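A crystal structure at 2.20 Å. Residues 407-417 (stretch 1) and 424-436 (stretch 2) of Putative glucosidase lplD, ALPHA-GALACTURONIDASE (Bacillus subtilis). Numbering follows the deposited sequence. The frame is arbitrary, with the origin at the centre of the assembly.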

# COMPACT_ATOMS: atom_id res chain seq x y z
N ASP A 407 -20.30 20.57 -1.66
CA ASP A 407 -20.56 20.21 -0.28
C ASP A 407 -19.87 21.17 0.69
O ASP A 407 -18.74 20.93 1.12
CB ASP A 407 -20.07 18.79 -0.05
CG ASP A 407 -20.27 18.32 1.37
OD1 ASP A 407 -20.65 19.11 2.25
OD2 ASP A 407 -20.03 17.12 1.60
N THR A 408 -20.56 22.26 1.03
CA THR A 408 -19.99 23.29 1.89
C THR A 408 -19.72 22.78 3.32
O THR A 408 -18.81 23.26 4.00
CB THR A 408 -20.87 24.58 1.89
OG1 THR A 408 -22.21 24.27 2.28
CG2 THR A 408 -20.93 25.18 0.49
N GLY A 409 -20.49 21.80 3.77
CA GLY A 409 -20.21 21.18 5.05
C GLY A 409 -18.78 20.64 5.09
O GLY A 409 -18.03 20.89 6.03
N LEU A 410 -18.39 19.91 4.05
CA LEU A 410 -17.04 19.34 4.01
C LEU A 410 -15.95 20.43 3.93
O LEU A 410 -14.89 20.31 4.56
CB LEU A 410 -16.89 18.35 2.87
CG LEU A 410 -15.47 17.78 2.70
CD1 LEU A 410 -15.14 16.88 3.89
CD2 LEU A 410 -15.32 17.04 1.39
N ALA A 411 -16.23 21.48 3.17
CA ALA A 411 -15.31 22.61 3.05
C ALA A 411 -15.10 23.31 4.40
O ALA A 411 -14.02 23.79 4.70
CB ALA A 411 -15.81 23.60 2.00
N PHE A 412 -16.15 23.37 5.20
CA PHE A 412 -16.04 23.96 6.53
C PHE A 412 -15.16 23.12 7.46
O PHE A 412 -14.42 23.66 8.29
CB PHE A 412 -17.43 24.18 7.15
CG PHE A 412 -17.39 24.93 8.46
CD1 PHE A 412 -16.67 26.11 8.58
CD2 PHE A 412 -18.04 24.43 9.57
CE1 PHE A 412 -16.61 26.79 9.76
CE2 PHE A 412 -17.99 25.10 10.77
CZ PHE A 412 -17.27 26.29 10.87
N GLN A 413 -15.24 21.80 7.32
CA GLN A 413 -14.33 20.90 8.04
C GLN A 413 -12.87 21.21 7.72
O GLN A 413 -12.05 21.30 8.62
CB GLN A 413 -14.64 19.44 7.71
CG GLN A 413 -16.06 19.05 8.07
CD GLN A 413 -16.32 19.23 9.55
OE1 GLN A 413 -17.35 19.78 9.95
NE2 GLN A 413 -15.37 18.81 10.36
N ALA A 414 -12.56 21.38 6.44
CA ALA A 414 -11.20 21.76 6.07
C ALA A 414 -10.87 23.12 6.70
O ALA A 414 -9.85 23.28 7.37
CB ALA A 414 -11.05 21.79 4.55
N PHE A 415 -11.75 24.09 6.48
CA PHE A 415 -11.62 25.41 7.09
C PHE A 415 -11.27 25.31 8.57
O PHE A 415 -10.32 25.98 9.03
CB PHE A 415 -12.91 26.21 6.89
CG PHE A 415 -12.77 27.70 7.16
CD1 PHE A 415 -13.11 28.23 8.40
CD2 PHE A 415 -12.35 28.57 6.16
CE1 PHE A 415 -13.02 29.61 8.65
CE2 PHE A 415 -12.24 29.95 6.39
CZ PHE A 415 -12.59 30.47 7.64
N LEU A 416 -12.02 24.49 9.31
CA LEU A 416 -11.76 24.28 10.74
C LEU A 416 -10.42 23.59 11.04
O LEU A 416 -9.83 23.78 12.11
CB LEU A 416 -12.88 23.44 11.37
CG LEU A 416 -14.27 24.05 11.56
CD1 LEU A 416 -15.21 23.05 12.27
CD2 LEU A 416 -14.15 25.34 12.36
N ASN A 417 -9.97 22.74 10.13
CA ASN A 417 -8.74 22.00 10.34
C ASN A 417 -7.48 22.81 9.94
O ASN A 417 -6.35 22.31 10.04
CB ASN A 417 -8.82 20.70 9.53
CG ASN A 417 -7.85 19.64 10.01
OD1 ASN A 417 -7.61 19.50 11.20
ND2 ASN A 417 -7.30 18.87 9.08
N ASP A 424 -13.17 30.43 17.92
CA ASP A 424 -14.29 29.60 18.32
C ASP A 424 -14.98 29.13 17.08
O ASP A 424 -14.87 29.77 16.03
CB ASP A 424 -15.29 30.37 19.19
CG ASP A 424 -14.76 30.61 20.58
OD1 ASP A 424 -13.67 30.08 20.89
OD2 ASP A 424 -15.44 31.33 21.36
N ARG A 425 -15.72 28.04 17.20
CA ARG A 425 -16.35 27.41 16.06
C ARG A 425 -17.44 28.28 15.45
O ARG A 425 -17.57 28.36 14.23
CB ARG A 425 -16.88 26.02 16.42
CG ARG A 425 -17.31 25.17 15.23
CD ARG A 425 -17.68 23.73 15.64
NE ARG A 425 -19.04 23.64 16.17
CZ ARG A 425 -19.58 22.52 16.65
NH1 ARG A 425 -18.88 21.39 16.68
NH2 ARG A 425 -20.83 22.52 17.10
N SER A 426 -18.24 28.94 16.28
CA SER A 426 -19.29 29.81 15.77
C SER A 426 -18.73 31.06 15.10
O SER A 426 -19.28 31.53 14.11
CB SER A 426 -20.27 30.22 16.87
OG SER A 426 -19.58 30.78 17.96
N ASP A 427 -17.64 31.60 15.62
CA ASP A 427 -16.99 32.69 14.93
C ASP A 427 -16.50 32.19 13.56
O ASP A 427 -16.68 32.86 12.55
CB ASP A 427 -15.81 33.23 15.73
CG ASP A 427 -16.23 33.78 17.09
OD1 ASP A 427 -17.38 34.26 17.20
OD2 ASP A 427 -15.41 33.73 18.04
N ALA A 428 -15.92 31.00 13.54
CA ALA A 428 -15.40 30.47 12.27
C ALA A 428 -16.52 30.21 11.26
O ALA A 428 -16.37 30.46 10.05
CB ALA A 428 -14.57 29.24 12.50
N GLU A 429 -17.65 29.71 11.74
CA GLU A 429 -18.76 29.41 10.85
C GLU A 429 -19.29 30.69 10.25
O GLU A 429 -19.64 30.75 9.08
CB GLU A 429 -19.88 28.68 11.59
CG GLU A 429 -20.95 28.10 10.69
CD GLU A 429 -21.78 27.02 11.40
OE1 GLU A 429 -21.89 27.06 12.65
OE2 GLU A 429 -22.29 26.12 10.69
N GLN A 430 -19.35 31.73 11.06
CA GLN A 430 -19.83 33.01 10.59
C GLN A 430 -18.83 33.62 9.59
O GLN A 430 -19.20 34.04 8.49
CB GLN A 430 -20.09 33.95 11.77
CG GLN A 430 -20.72 35.27 11.36
CD GLN A 430 -22.15 35.09 10.87
OE1 GLN A 430 -23.01 34.65 11.62
NE2 GLN A 430 -22.40 35.43 9.60
N LEU A 431 -17.56 33.65 9.97
CA LEU A 431 -16.51 34.06 9.03
C LEU A 431 -16.60 33.27 7.71
O LEU A 431 -16.65 33.85 6.64
CB LEU A 431 -15.11 33.89 9.66
CG LEU A 431 -13.92 34.19 8.74
CD1 LEU A 431 -13.99 35.61 8.25
CD2 LEU A 431 -12.61 33.96 9.48
N PHE A 432 -16.66 31.94 7.80
CA PHE A 432 -16.68 31.10 6.61
C PHE A 432 -17.86 31.45 5.69
O PHE A 432 -17.68 31.65 4.49
CB PHE A 432 -16.72 29.62 7.02
CG PHE A 432 -16.87 28.63 5.86
CD1 PHE A 432 -15.77 28.25 5.12
CD2 PHE A 432 -18.09 28.04 5.59
CE1 PHE A 432 -15.90 27.31 4.08
CE2 PHE A 432 -18.23 27.11 4.55
CZ PHE A 432 -17.14 26.75 3.80
N ASN A 433 -19.06 31.51 6.24
CA ASN A 433 -20.24 31.89 5.45
C ASN A 433 -20.14 33.28 4.81
O ASN A 433 -20.56 33.48 3.68
CB ASN A 433 -21.51 31.78 6.29
CG ASN A 433 -21.84 30.35 6.67
OD1 ASN A 433 -21.48 29.41 5.96
ND2 ASN A 433 -22.54 30.17 7.79
N ASP A 434 -19.58 34.24 5.55
CA ASP A 434 -19.39 35.58 5.01
C ASP A 434 -18.45 35.56 3.80
O ASP A 434 -18.66 36.29 2.83
CB ASP A 434 -18.86 36.53 6.08
CG ASP A 434 -19.91 36.90 7.10
OD1 ASP A 434 -21.10 36.72 6.80
OD2 ASP A 434 -19.57 37.37 8.22
N MSE A 435 -17.42 34.72 3.88
CA MSE A 435 -16.41 34.64 2.82
C MSE A 435 -16.95 33.93 1.59
O MSE A 435 -16.54 34.21 0.47
CB MSE A 435 -15.14 33.94 3.33
CG MSE A 435 -14.38 34.75 4.36
SE MSE A 435 -12.83 33.82 5.04
CE MSE A 435 -11.59 34.13 3.55
N LEU A 436 -17.85 32.98 1.80
CA LEU A 436 -18.44 32.27 0.67
C LEU A 436 -19.11 33.21 -0.33
O LEU A 436 -19.16 32.92 -1.54
CB LEU A 436 -19.47 31.25 1.15
CG LEU A 436 -18.93 29.87 1.53
CD1 LEU A 436 -20.10 28.91 1.67
CD2 LEU A 436 -17.93 29.35 0.49

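The two stretches form an apolar helix-helix contact built around three interlocking phenylalanines, with no hydrogen bond crossing between them. Helix 408-417 and helix 425-435 run in broadly opposed directions, their axes inclined at 122° and 10.6 Å apart at closest approach. The backbones come nearest at Phe-412 and Phe-432, whose CA atoms lie 7.2 Å apart, and at Leu-416 and Ala-428, at 7.3 Å. Main-chain polar groups are largely occupied by hydrogen bonds within each helix, and Asp-407 caps the first: its OD1 accepts from Leu-410 N at 3.0 Å.

Packing is of the knob-into-hole kind. Phe-432 points toward the first helix and fits among Thr-408, Ala-411, Phe-412 and Phe-415; the small Ala-411 leaves room for the ring tip, with its CB 3.9 Å from Phe-432 CZ. Phe-432 turns its edge to the face of Phe-415 (centroids 5.2 Å apart, planes at 62°), and its CB also lies over that face, 4.1 Å from the Phe-415 centroid. In turn, Phe-412 CB sits over the face of Phe-432, 4.2 Å from that ring's centroid, so the three aromatic side chains pack in succession through dispersion and CH-pi contacts.

Phe-415 enters a pocket lined by Ala-428, Leu-431, Phe-432 and Met-435, a selenomethionine. Leu-431 CD2 meets the ring edge at Phe-415 CZ (3.9 Å), while the polarizable Met-435 SE approaches Phe-415 CE2 at 4.1 Å. Phe-412 leaves its backbone sideways, but its ring reaches across among Arg-425, Ala-428, Glu-429 and Phe-432; its CZ comes within 3.6 Å of Glu-429 CB, an aliphatic part of that acidic residue.

At one end of the contact, Leu-416 CD2 packs 3.9 Å from Ala-428 CB; at the other, Thr-408 CG2 touches Leu-436 CD1 at 4.0 Å. Together the stretches bury 522 Å².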